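Local coordinates for hypoxanthine phosphoribosyltransferase (Leishmania donovani, PDB 7CMJ), which catalyses the transfer of the 5-phosphoribosyl group from phosphoribosyl pyrophosphate onto hypoxanthine or guanine, giving IMP or GMP in purine salvage, at residues L59-V64 against D74-L79; L110-S115 against L142-A147; E125-S130 against Y182-A187; T133-M138 against E164-Y169. All blocks are in the same frame, centred on the assembly; numbering follows the deposited sequence.

Overall arrangement
Following the chain from the N terminus, contact 1 closes first: helix 69-81 folds back onto strand 59-64, the opening strand of a beta-alpha-beta unit in the mixed sheet. The three later contacts interlock. Contact 2 joins the loop after strand 107-110 to the turn after helix 131-142. It crosses contact 3, in which the loop after strand 120-125 meets the loop 182-187 beside two metal ions. Contact 4 lies inside the loop closed by contact 3 and also crosses contact 2; it sets helix 131-142 against residues 164-169, leading into strand 169-173. Contacts 3 and 4 touch through Val-128, which packs on both Leu-134 and Val-167.

Contact 1 of 4, residues L59-V64 against D74-L79; sequences LYLLCV and DLARFL
Leu-61 carries this contact from the strand side, meeting Ala-76 and Leu-79 on the helix that follows it in the chain. Strand 59-64 and helix 69-81 are the first two elements of a beta-alpha-beta unit, completed by strand 86-94, in the alpha/beta fold of the phosphoribosyltransferases. With CG anti to its carbonyl carbon (chi1 -69°), Leu-61 sends its CD1 methyl to the helix, where it lies 3.8 Å from CB of Ala-76. The same Leu-61 CD1 is 4.0 Å from CD1 of Leu-79; these two leucines approach tip to tip, and CD2 of Leu-61 comes within 4.2 Å of that Leu-79 methyl. Ala-76 offers just a methyl, so the strand leucine can come close to the helix backbone at this point. The three residues form the tight, buried part. Toward its two ends the pairing is looser: Leu-59 and Leu-75 both point their CB atoms toward the other segment but stay beyond 4.5 Å. Leu-59 instead rests on Ile-44 of helix 30-47, and Leu-75 on Thr-37 of the same helix. A different chemistry runs along the helix away from the strand, where Arg-77 NH2 forms a 2.7 Å salt bridge with OD2 of Asp-74. Arg-77 also bridges through NH1 to Asp-74 of the second subunit, and the partly exposed Phe-78 has a cation-pi contact with Arg-194 of that subunit. One face of the helix thus packs by methyls, with little directional demand, on the sheet, while Asp-74, Arg-77 and Phe-78 meet the second subunit.

Contact 2 of 4, residues L110-S115 against L142-A147; sequences LDVRDS and LAKKPA. With PO4 (phosphate ion), chain J.
Lys-144 and Asp-111 come from opposite directions to form a salt bridge between the loop after strand 107-110 and the turn after helix 131-142. From CB, which points toward the other loop, the lysine chain runs extended through CG and CD; the side chain also touches Val-116. CE is its first atom to reach the partner loop, lying beside OD2 of Asp-111 and 4.1 Å from CG2 of Val-112. A bend at the last torsion (chi4 -60°) then turns NZ to the carboxylate. NZ donates over 3.1 Å to the syn lone pair of Asp-111 OD1, and a second, weak bond joins NZ to Asp-111 OD2 at 3.2 Å. Asp-111 OD2 also takes the backbone N of Val-112 at 2.7 Å, met 47° above the carboxylate plane. In the third subunit, Met-108 N bonds Asp-111 OD1 and Tyr-136 OH bonds Lys-144 NZ. Further along the loop, Arg-113 holds O2 of a phosphate ion at its guanidinium edge, with NH2 3.0 Å from that oxygen. The buried charges of Lys-144 and Asp-111 thus probably balance each other, while their additional bonds make the pair part of a subunit interface.

Contact 3 of 4, residues E125-S130 against Y182-A187; sequences EDIVDS and YGMDYA. With BA (barium ion), chain D; MG (magnesium ion), chain C.
Asp-126 and Met-184 run alongside each other in opposite senses where two loops of the active site meet. The first loop, 125-130, belongs to the PRPP-binding motif of type I phosphoribosyltransferases, an acidic pair followed by a loop leading into a helix. Across the contact, CG of Met-184 lies against OD1 of Asp-126, while its SD lies 3.8 Å from Asp-126 CB. Ile-127 lies across the methionine and sets CD1 3.7 Å from Met-184 SD. The acidic groups turn to metals. Asp-126, with CG between backbone N and carbonyl carbon (chi1 53°), binds barium through OD2 at 2.5 Å. Glu-125 adds OE1 to the same barium at 2.4 Å, so that Glu-125 OE1 and Asp-126 OD2 share the ion. On the second loop Asp-185, probably also a GMP ligand, coordinates a magnesium ion through OD1. Outside this first shell, Val-179 touches both Met-184 and Ile-127, and Ile-196 backs the methionine. Glu-188 N bonds OD2 of Asp-185, helping to position that carboxylate. Farther along the first loop, Asp-129, probably the proton acceptor, forms a salt bridge with Lys-157. Besides three waters and one atom from outside the two segments, the magnesium takes Asp-185 OD1, which lies 2.2 Å from it.

Contact 4 of 4, residues T133-M138 against E164-Y169; sequences TLQYLM and EVLVDY
Leu-166 packs by apolar contact against Leu-134, Gln-135 and Met-138, joining helix 131-142 to the loop between helix 161-164 and strand 169-173. The helix lies directly after the PRPP-binding loop, and the second segment leads into strand 169-173 of the mixed sheet; the contact joins a helix flanking the sheet to the loop entering that strand. In Leu-166 a chi1 of -69° turns CG away from the carbonyl carbon and aims the forked end at the helix. Both prongs meet the aliphatic stem of Gln-135, which lies crosswise to the leucine: CG of the glutamine is 3.8 Å from Leu-166 CD1 and equally 3.8 Å from Leu-166 CD2. Met-138, one turn further along the helix from Leu-134, brings its sulfur to the same prong, SD lying 3.9 Å from Leu-166 CD2, and the two side chains cross obliquely. Leu-134 passes the base of the leucine rather than its fork, its CD2 4.1 Å from Leu-166 CB, the two side chains pointing in opposed directions. Met-138 also touches Leu-149 of strand 148-153. The loop is further fixed by polar bonds to that strand: Thr-151 OG1 bonds Leu-166 O, and Thr-151 N bonds Asp-168 OD2. Leu-166, Gln-135 and Met-138 are only partly buried, whereas Leu-134 is buried. The chemistry is therefore divided: between these segments the helix meets the loop through apolar contacts on one leucine, while directional hydrogen bonds tie the loop to the neighbouring strand.

Contact 1 of 4, residues L59-V64 against D74-L79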
# COMPACT_ATOMS: atom_id res chain seq x y z
N LEU A 59 6.74 -19.01 15.11
CA LEU A 59 5.64 -19.23 14.18
C LEU A 59 5.01 -17.89 13.85
O LEU A 59 4.64 -17.13 14.76
CB LEU A 59 4.62 -20.19 14.79
CG LEU A 59 3.31 -20.48 14.05
CD1 LEU A 59 3.54 -21.19 12.70
CD2 LEU A 59 2.45 -21.33 14.95
N TYR A 60 4.93 -17.57 12.56
CA TYR A 60 4.40 -16.29 12.11
C TYR A 60 2.90 -16.40 11.87
O TYR A 60 2.45 -17.26 11.12
CB TYR A 60 5.10 -15.83 10.84
CG TYR A 60 6.42 -15.15 11.07
CD1 TYR A 60 6.53 -13.75 11.01
CD2 TYR A 60 7.58 -15.88 11.32
CE1 TYR A 60 7.75 -13.11 11.22
CE2 TYR A 60 8.80 -15.25 11.53
CZ TYR A 60 8.87 -13.87 11.48
OH TYR A 60 10.08 -13.25 11.69
N LEU A 61 2.14 -15.51 12.49
CA LEU A 61 0.70 -15.47 12.29
C LEU A 61 0.37 -14.45 11.21
O LEU A 61 0.62 -13.25 11.38
CB LEU A 61 -0.03 -15.13 13.59
CG LEU A 61 0.04 -16.24 14.64
CD1 LEU A 61 -0.78 -15.89 15.87
CD2 LEU A 61 -0.39 -17.59 14.03
N LEU A 62 -0.18 -14.91 10.10
CA LEU A 62 -0.51 -14.05 8.98
C LEU A 62 -1.98 -13.68 9.07
O LEU A 62 -2.85 -14.39 8.57
CB LEU A 62 -0.19 -14.75 7.68
CG LEU A 62 0.97 -14.11 6.94
CD1 LEU A 62 0.76 -14.56 5.56
CD2 LEU A 62 0.86 -12.61 7.02
N CYS A 63 -2.27 -12.55 9.69
CA CYS A 63 -3.63 -12.09 9.85
C CYS A 63 -4.12 -11.47 8.54
O CYS A 63 -3.67 -10.38 8.15
CB CYS A 63 -3.71 -11.08 10.99
SG CYS A 63 -5.35 -10.46 11.26
N VAL A 64 -5.04 -12.15 7.87
CA VAL A 64 -5.70 -11.58 6.70
C VAL A 64 -6.74 -10.59 7.19
O VAL A 64 -7.69 -10.95 7.90
CB VAL A 64 -6.34 -12.67 5.84
CG1 VAL A 64 -6.92 -12.07 4.59
CG2 VAL A 64 -5.33 -13.78 5.52
N ASP A 74 -7.05 -13.35 19.78
CA ASP A 74 -7.27 -14.41 20.76
C ASP A 74 -6.38 -15.62 20.49
O ASP A 74 -5.81 -16.18 21.43
CB ASP A 74 -8.73 -14.84 20.80
CG ASP A 74 -9.66 -13.72 21.23
OD1 ASP A 74 -10.87 -13.95 21.22
OD2 ASP A 74 -9.19 -12.60 21.55
N LEU A 75 -6.23 -16.04 19.23
CA LEU A 75 -5.45 -17.25 18.96
C LEU A 75 -4.00 -17.06 19.38
O LEU A 75 -3.38 -17.97 19.95
CB LEU A 75 -5.53 -17.66 17.49
CG LEU A 75 -4.51 -18.68 16.95
CD1 LEU A 75 -4.56 -19.98 17.71
CD2 LEU A 75 -4.70 -18.99 15.48
N ALA A 76 -3.44 -15.87 19.15
CA ALA A 76 -2.08 -15.61 19.60
C ALA A 76 -1.94 -15.82 21.11
O ALA A 76 -0.95 -16.41 21.57
CB ALA A 76 -1.66 -14.20 19.18
N ARG A 77 -2.93 -15.38 21.89
CA ARG A 77 -2.85 -15.54 23.34
C ARG A 77 -3.07 -17.00 23.77
O ARG A 77 -2.54 -17.43 24.81
CB ARG A 77 -3.85 -14.61 24.04
CG ARG A 77 -3.50 -13.13 23.81
CD ARG A 77 -4.54 -12.18 24.37
NE ARG A 77 -5.62 -11.90 23.41
CZ ARG A 77 -6.61 -11.03 23.63
NH1 ARG A 77 -6.68 -10.35 24.77
NH2 ARG A 77 -7.54 -10.86 22.71
N PHE A 78 -3.82 -17.77 22.99
CA PHE A 78 -3.90 -19.20 23.30
C PHE A 78 -2.59 -19.89 22.95
O PHE A 78 -2.16 -20.82 23.66
CB PHE A 78 -5.07 -19.84 22.55
CG PHE A 78 -6.42 -19.46 23.11
CD1 PHE A 78 -6.75 -19.76 24.42
CD2 PHE A 78 -7.33 -18.77 22.33
CE1 PHE A 78 -7.98 -19.40 24.94
CE2 PHE A 78 -8.57 -18.40 22.85
CZ PHE A 78 -8.89 -18.72 24.15
N LEU A 79 -1.92 -19.44 21.88
CA LEU A 79 -0.60 -19.97 21.58
C LEU A 79 0.41 -19.61 22.67
O LEU A 79 1.29 -20.41 23.01
CB LEU A 79 -0.14 -19.48 20.21
CG LEU A 79 -0.89 -20.14 19.06
CD1 LEU A 79 -0.66 -19.40 17.76
CD2 LEU A 79 -0.52 -21.62 18.90

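Contact 2 of 4, residues L110-S115 against L142-A147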
# COMPACT_ATOMS: atom_id res chain seq x y z
N LEU A 110 -1.37 -4.38 1.57
CA LEU A 110 -0.42 -4.39 2.67
C LEU A 110 0.26 -5.74 2.66
O LEU A 110 -0.40 -6.77 2.82
CB LEU A 110 -1.08 -4.13 4.02
CG LEU A 110 -0.11 -4.14 5.21
CD1 LEU A 110 0.81 -2.94 5.10
CD2 LEU A 110 -0.88 -4.11 6.54
N ASP A 111 1.57 -5.71 2.48
CA ASP A 111 2.44 -6.87 2.52
C ASP A 111 3.12 -6.93 3.88
O ASP A 111 3.10 -5.98 4.67
CB ASP A 111 3.45 -6.80 1.37
CG ASP A 111 4.11 -8.12 1.07
OD1 ASP A 111 5.02 -8.11 0.21
OD2 ASP A 111 3.73 -9.15 1.67
N VAL A 112 3.74 -8.08 4.18
CA VAL A 112 4.32 -8.28 5.51
C VAL A 112 5.51 -7.34 5.72
O VAL A 112 6.23 -6.97 4.78
CB VAL A 112 4.73 -9.75 5.70
CG1 VAL A 112 3.50 -10.63 5.74
CG2 VAL A 112 5.63 -10.20 4.56
N ARG A 113 5.72 -6.94 6.99
CA ARG A 113 6.81 -6.04 7.38
C ARG A 113 8.14 -6.77 7.56
O ARG A 113 9.20 -6.18 7.32
CB ARG A 113 6.43 -5.31 8.68
CG ARG A 113 7.54 -4.51 9.36
CD ARG A 113 7.23 -4.24 10.85
NE ARG A 113 6.16 -3.25 11.01
CZ ARG A 113 5.67 -2.83 12.18
NH1 ARG A 113 6.15 -3.31 13.33
NH2 ARG A 113 4.69 -1.92 12.20
N ASP A 114 8.11 -8.02 8.00
CA ASP A 114 9.31 -8.83 8.10
C ASP A 114 9.39 -9.79 6.92
O ASP A 114 8.37 -10.33 6.49
CB ASP A 114 9.33 -9.66 9.39
CG ASP A 114 9.40 -8.81 10.65
OD1 ASP A 114 9.99 -7.70 10.61
OD2 ASP A 114 8.86 -9.27 11.68
N SER A 115 10.60 -9.97 6.40
CA SER A 115 10.86 -11.10 5.52
C SER A 115 10.41 -12.39 6.21
O SER A 115 10.56 -12.55 7.42
CB SER A 115 12.35 -11.19 5.20
OG SER A 115 12.69 -12.48 4.69
N LEU A 142 4.08 -18.44 -0.82
CA LEU A 142 5.10 -19.42 -1.16
C LEU A 142 6.23 -18.80 -1.96
O LEU A 142 7.33 -19.36 -1.99
CB LEU A 142 4.47 -20.57 -1.94
CG LEU A 142 3.89 -21.66 -1.05
CD1 LEU A 142 3.28 -22.74 -1.91
CD2 LEU A 142 4.95 -22.24 -0.14
N ALA A 143 5.98 -17.66 -2.62
CA ALA A 143 7.04 -16.97 -3.34
C ALA A 143 8.05 -16.34 -2.39
O ALA A 143 9.18 -16.08 -2.79
CB ALA A 143 6.46 -15.90 -4.27
N LYS A 144 7.66 -16.10 -1.14
CA LYS A 144 8.62 -15.64 -0.15
C LYS A 144 9.43 -16.79 0.45
O LYS A 144 10.11 -16.58 1.47
CB LYS A 144 7.89 -14.84 0.93
CG LYS A 144 7.02 -13.72 0.38
CD LYS A 144 5.97 -13.24 1.39
CE LYS A 144 5.27 -11.96 0.89
NZ LYS A 144 6.28 -10.87 0.68
N LYS A 145 9.37 -17.98 -0.15
CA LYS A 145 10.16 -19.14 0.23
C LYS A 145 10.16 -19.43 1.74
O LYS A 145 11.22 -19.55 2.35
CB LYS A 145 11.59 -19.01 -0.27
CG LYS A 145 11.76 -19.13 -1.79
CD LYS A 145 10.74 -20.07 -2.42
CE LYS A 145 11.07 -20.41 -3.89
NZ LYS A 145 12.08 -21.50 -4.06
N PRO A 146 8.99 -19.57 2.36
CA PRO A 146 8.96 -19.88 3.79
C PRO A 146 9.42 -21.30 4.07
O PRO A 146 9.41 -22.17 3.19
CB PRO A 146 7.49 -19.69 4.17
CG PRO A 146 6.76 -20.07 2.93
CD PRO A 146 7.64 -19.60 1.77
N ALA A 147 9.84 -21.53 5.31
CA ALA A 147 10.24 -22.87 5.71
C ALA A 147 9.04 -23.82 5.72
O ALA A 147 9.15 -24.98 5.30
CB ALA A 147 10.92 -22.84 7.08
P PO4 J . 4.38 -1.15 16.18
O1 PO4 J . 4.51 0.27 15.70
O2 PO4 J . 3.79 -2.00 15.09
O3 PO4 J . 3.42 -1.14 17.34
O4 PO4 J . 5.72 -1.72 16.60

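Contact 3 of 4, residues E125-S130 against Y182-A187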
# COMPACT_ATOMS: atom_id res chain seq x y z
N GLU A 125 -7.27 -17.21 8.96
CA GLU A 125 -8.51 -16.86 8.28
C GLU A 125 -9.71 -17.10 9.20
O GLU A 125 -9.71 -18.02 10.03
CB GLU A 125 -8.66 -17.67 6.97
CG GLU A 125 -8.06 -16.99 5.76
CD GLU A 125 -8.88 -15.79 5.32
OE1 GLU A 125 -9.87 -15.51 6.02
OE2 GLU A 125 -8.54 -15.15 4.30
N ASP A 126 -10.73 -16.27 9.02
CA ASP A 126 -12.00 -16.46 9.71
C ASP A 126 -12.87 -17.51 9.01
O ASP A 126 -13.42 -18.41 9.66
CB ASP A 126 -12.73 -15.10 9.81
CG ASP A 126 -12.87 -14.43 8.47
OD1 ASP A 126 -13.45 -13.32 8.38
OD2 ASP A 126 -12.40 -15.04 7.49
N ILE A 127 -13.02 -17.40 7.68
CA ILE A 127 -13.75 -18.34 6.84
C ILE A 127 -13.02 -18.44 5.51
O ILE A 127 -12.41 -17.47 5.05
CB ILE A 127 -15.20 -17.88 6.55
CG1 ILE A 127 -15.97 -17.66 7.82
CG2 ILE A 127 -15.96 -18.90 5.68
CD1 ILE A 127 -17.08 -16.72 7.60
N VAL A 128 -13.11 -19.61 4.88
CA VAL A 128 -12.62 -19.81 3.51
C VAL A 128 -13.80 -19.55 2.58
O VAL A 128 -14.62 -20.45 2.33
CB VAL A 128 -12.05 -21.21 3.31
CG1 VAL A 128 -11.66 -21.40 1.85
CG2 VAL A 128 -10.87 -21.46 4.23
N ASP A 129 -13.91 -18.33 2.04
CA ASP A 129 -15.04 -18.00 1.17
C ASP A 129 -14.71 -18.11 -0.31
O ASP A 129 -15.63 -18.09 -1.13
CB ASP A 129 -15.57 -16.59 1.48
CG ASP A 129 -16.91 -16.63 2.24
OD1 ASP A 129 -17.67 -17.63 2.11
OD2 ASP A 129 -17.21 -15.66 2.97
N SER A 130 -13.44 -18.26 -0.67
CA SER A 130 -13.08 -18.53 -2.06
C SER A 130 -11.81 -19.38 -2.04
O SER A 130 -10.75 -18.91 -1.62
CB SER A 130 -12.87 -17.24 -2.85
OG SER A 130 -12.01 -17.43 -3.96
N TYR A 182 -17.42 -11.52 16.16
CA TYR A 182 -16.06 -12.03 16.36
C TYR A 182 -15.14 -11.61 15.22
O TYR A 182 -14.42 -12.41 14.64
CB TYR A 182 -16.06 -13.55 16.55
CG TYR A 182 -14.83 -14.08 17.28
CD1 TYR A 182 -14.69 -13.89 18.66
CD2 TYR A 182 -13.81 -14.74 16.60
CE1 TYR A 182 -13.57 -14.35 19.34
CE2 TYR A 182 -12.68 -15.20 17.27
CZ TYR A 182 -12.56 -15.00 18.65
OH TYR A 182 -11.46 -15.45 19.33
N GLY A 183 -15.20 -10.32 14.88
CA GLY A 183 -14.40 -9.77 13.81
C GLY A 183 -15.06 -9.77 12.45
O GLY A 183 -14.70 -8.95 11.60
N MET A 184 -16.01 -10.67 12.21
CA MET A 184 -16.64 -10.79 10.90
C MET A 184 -17.82 -9.83 10.78
O MET A 184 -18.48 -9.51 11.76
CB MET A 184 -17.08 -12.23 10.65
CG MET A 184 -15.91 -13.19 10.70
SD MET A 184 -16.41 -14.91 10.76
CE MET A 184 -17.08 -15.00 12.42
N ASP A 185 -18.07 -9.39 9.54
CA ASP A 185 -18.87 -8.20 9.29
C ASP A 185 -20.09 -8.48 8.43
O ASP A 185 -20.16 -9.47 7.69
CB ASP A 185 -18.03 -7.09 8.62
CG ASP A 185 -17.90 -7.29 7.11
OD1 ASP A 185 -17.33 -8.32 6.68
OD2 ASP A 185 -18.35 -6.40 6.34
N TYR A 186 -21.05 -7.57 8.54
CA TYR A 186 -22.06 -7.33 7.53
C TYR A 186 -22.06 -5.85 7.19
O TYR A 186 -22.41 -5.02 8.04
CB TYR A 186 -23.45 -7.74 7.98
CG TYR A 186 -24.45 -7.32 6.94
CD1 TYR A 186 -25.46 -6.41 7.24
CD2 TYR A 186 -24.35 -7.81 5.65
CE1 TYR A 186 -26.37 -6.03 6.27
CE2 TYR A 186 -25.25 -7.43 4.67
CZ TYR A 186 -26.25 -6.55 4.99
OH TYR A 186 -27.13 -6.20 3.99
N ALA A 187 -21.69 -5.52 5.94
CA ALA A 187 -21.62 -4.14 5.48
C ALA A 187 -20.74 -3.31 6.40
O ALA A 187 -21.05 -2.17 6.74
CB ALA A 187 -23.02 -3.54 5.35
BA BA D . -11.36 -13.62 5.74
MG MG C . -16.60 -9.07 4.79
O HOH W 1 -12.70 -15.19 4.34
O HOH W 2 -17.04 -7.34 3.30
O HOH W 3 -18.60 -10.51 4.94
O HOH W 4 -16.23 -10.55 6.49
O HOH W 5 -9.60 -12.53 7.70

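Contact 4 of 4, residues T133-M138 against E164-Y169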
# COMPACT_ATOMS: atom_id res chain seq x y z
N THR A 133 -9.02 -17.79 -4.18
CA THR A 133 -8.29 -16.67 -3.61
C THR A 133 -7.39 -17.14 -2.48
O THR A 133 -6.29 -16.60 -2.30
CB THR A 133 -9.23 -15.58 -3.11
OG1 THR A 133 -10.13 -16.16 -2.18
CG2 THR A 133 -10.01 -14.99 -4.27
N LEU A 134 -7.83 -18.14 -1.71
CA LEU A 134 -6.94 -18.71 -0.70
C LEU A 134 -5.71 -19.30 -1.37
O LEU A 134 -4.58 -19.07 -0.93
CB LEU A 134 -7.67 -19.76 0.13
CG LEU A 134 -6.89 -20.42 1.28
CD1 LEU A 134 -6.03 -19.43 2.09
CD2 LEU A 134 -7.82 -21.22 2.18
N GLN A 135 -5.92 -20.05 -2.47
CA GLN A 135 -4.80 -20.56 -3.24
C GLN A 135 -3.87 -19.44 -3.69
O GLN A 135 -2.64 -19.59 -3.63
CB GLN A 135 -5.29 -21.35 -4.45
CG GLN A 135 -5.69 -22.75 -4.11
CD GLN A 135 -5.84 -23.60 -5.32
OE1 GLN A 135 -6.95 -24.00 -5.67
NE2 GLN A 135 -4.73 -23.88 -5.99
N TYR A 136 -4.42 -18.30 -4.13
CA TYR A 136 -3.57 -17.20 -4.57
C TYR A 136 -2.74 -16.65 -3.41
O TYR A 136 -1.53 -16.45 -3.55
CB TYR A 136 -4.40 -16.08 -5.20
CG TYR A 136 -3.56 -14.84 -5.43
CD1 TYR A 136 -3.63 -13.75 -4.56
CD2 TYR A 136 -2.65 -14.79 -6.50
CE1 TYR A 136 -2.84 -12.64 -4.76
CE2 TYR A 136 -1.85 -13.68 -6.72
CZ TYR A 136 -1.95 -12.61 -5.84
OH TYR A 136 -1.15 -11.50 -6.05
N LEU A 137 -3.39 -16.38 -2.28
CA LEU A 137 -2.67 -15.94 -1.10
C LEU A 137 -1.50 -16.87 -0.78
O LEU A 137 -0.43 -16.43 -0.34
CB LEU A 137 -3.64 -15.86 0.08
CG LEU A 137 -4.43 -14.56 0.31
CD1 LEU A 137 -4.84 -13.94 -0.97
CD2 LEU A 137 -5.67 -14.81 1.20
N MET A 138 -1.69 -18.17 -1.00
CA MET A 138 -0.64 -19.12 -0.67
C MET A 138 0.49 -19.04 -1.68
O MET A 138 1.67 -18.96 -1.31
CB MET A 138 -1.21 -20.54 -0.59
CG MET A 138 -2.04 -20.80 0.66
SD MET A 138 -2.97 -22.37 0.62
CE MET A 138 -1.65 -23.57 0.85
N GLU A 164 -10.96 -28.53 1.42
CA GLU A 164 -10.50 -29.10 2.68
C GLU A 164 -9.00 -29.38 2.67
O GLU A 164 -8.35 -29.26 3.71
CB GLU A 164 -11.32 -30.36 3.00
CG GLU A 164 -11.74 -30.52 4.48
CD GLU A 164 -12.43 -29.28 5.10
OE1 GLU A 164 -11.88 -28.75 6.09
OE2 GLU A 164 -13.52 -28.87 4.64
N VAL A 165 -8.44 -29.73 1.51
CA VAL A 165 -7.00 -29.93 1.40
C VAL A 165 -6.23 -28.63 1.61
O VAL A 165 -5.03 -28.65 1.87
CB VAL A 165 -6.62 -30.56 0.05
CG1 VAL A 165 -6.54 -29.49 -1.05
CG2 VAL A 165 -5.31 -31.31 0.15
N LEU A 166 -6.91 -27.48 1.49
CA LEU A 166 -6.24 -26.21 1.72
C LEU A 166 -6.17 -25.88 3.21
O LEU A 166 -5.17 -25.31 3.67
CB LEU A 166 -6.96 -25.09 0.96
CG LEU A 166 -6.87 -25.08 -0.57
CD1 LEU A 166 -7.74 -23.96 -1.15
CD2 LEU A 166 -5.43 -24.93 -1.04
N VAL A 167 -7.22 -26.23 3.97
CA VAL A 167 -7.30 -25.87 5.38
C VAL A 167 -6.61 -26.94 6.21
O VAL A 167 -6.77 -28.14 5.97
CB VAL A 167 -8.76 -25.66 5.84
CG1 VAL A 167 -9.51 -24.81 4.84
CG2 VAL A 167 -9.48 -26.96 6.04
N ASP A 168 -5.78 -26.50 7.15
CA ASP A 168 -4.97 -27.39 7.95
C ASP A 168 -5.50 -27.55 9.35
O ASP A 168 -5.57 -28.67 9.86
CB ASP A 168 -3.53 -26.88 8.01
CG ASP A 168 -2.82 -26.98 6.67
OD1 ASP A 168 -2.59 -28.13 6.22
OD2 ASP A 168 -2.52 -25.92 6.06
N TYR A 169 -5.92 -26.45 9.95
CA TYR A 169 -6.45 -26.40 11.31
C TYR A 169 -7.81 -25.74 11.25
O TYR A 169 -7.92 -24.51 11.38
CB TYR A 169 -5.49 -25.66 12.25
CG TYR A 169 -4.14 -26.35 12.37
CD1 TYR A 169 -4.00 -27.54 13.09
CD2 TYR A 169 -3.01 -25.83 11.75
CE1 TYR A 169 -2.77 -28.18 13.19
CE2 TYR A 169 -1.79 -26.46 11.85
CZ TYR A 169 -1.67 -27.63 12.56
OH TYR A 169 -0.44 -28.24 12.65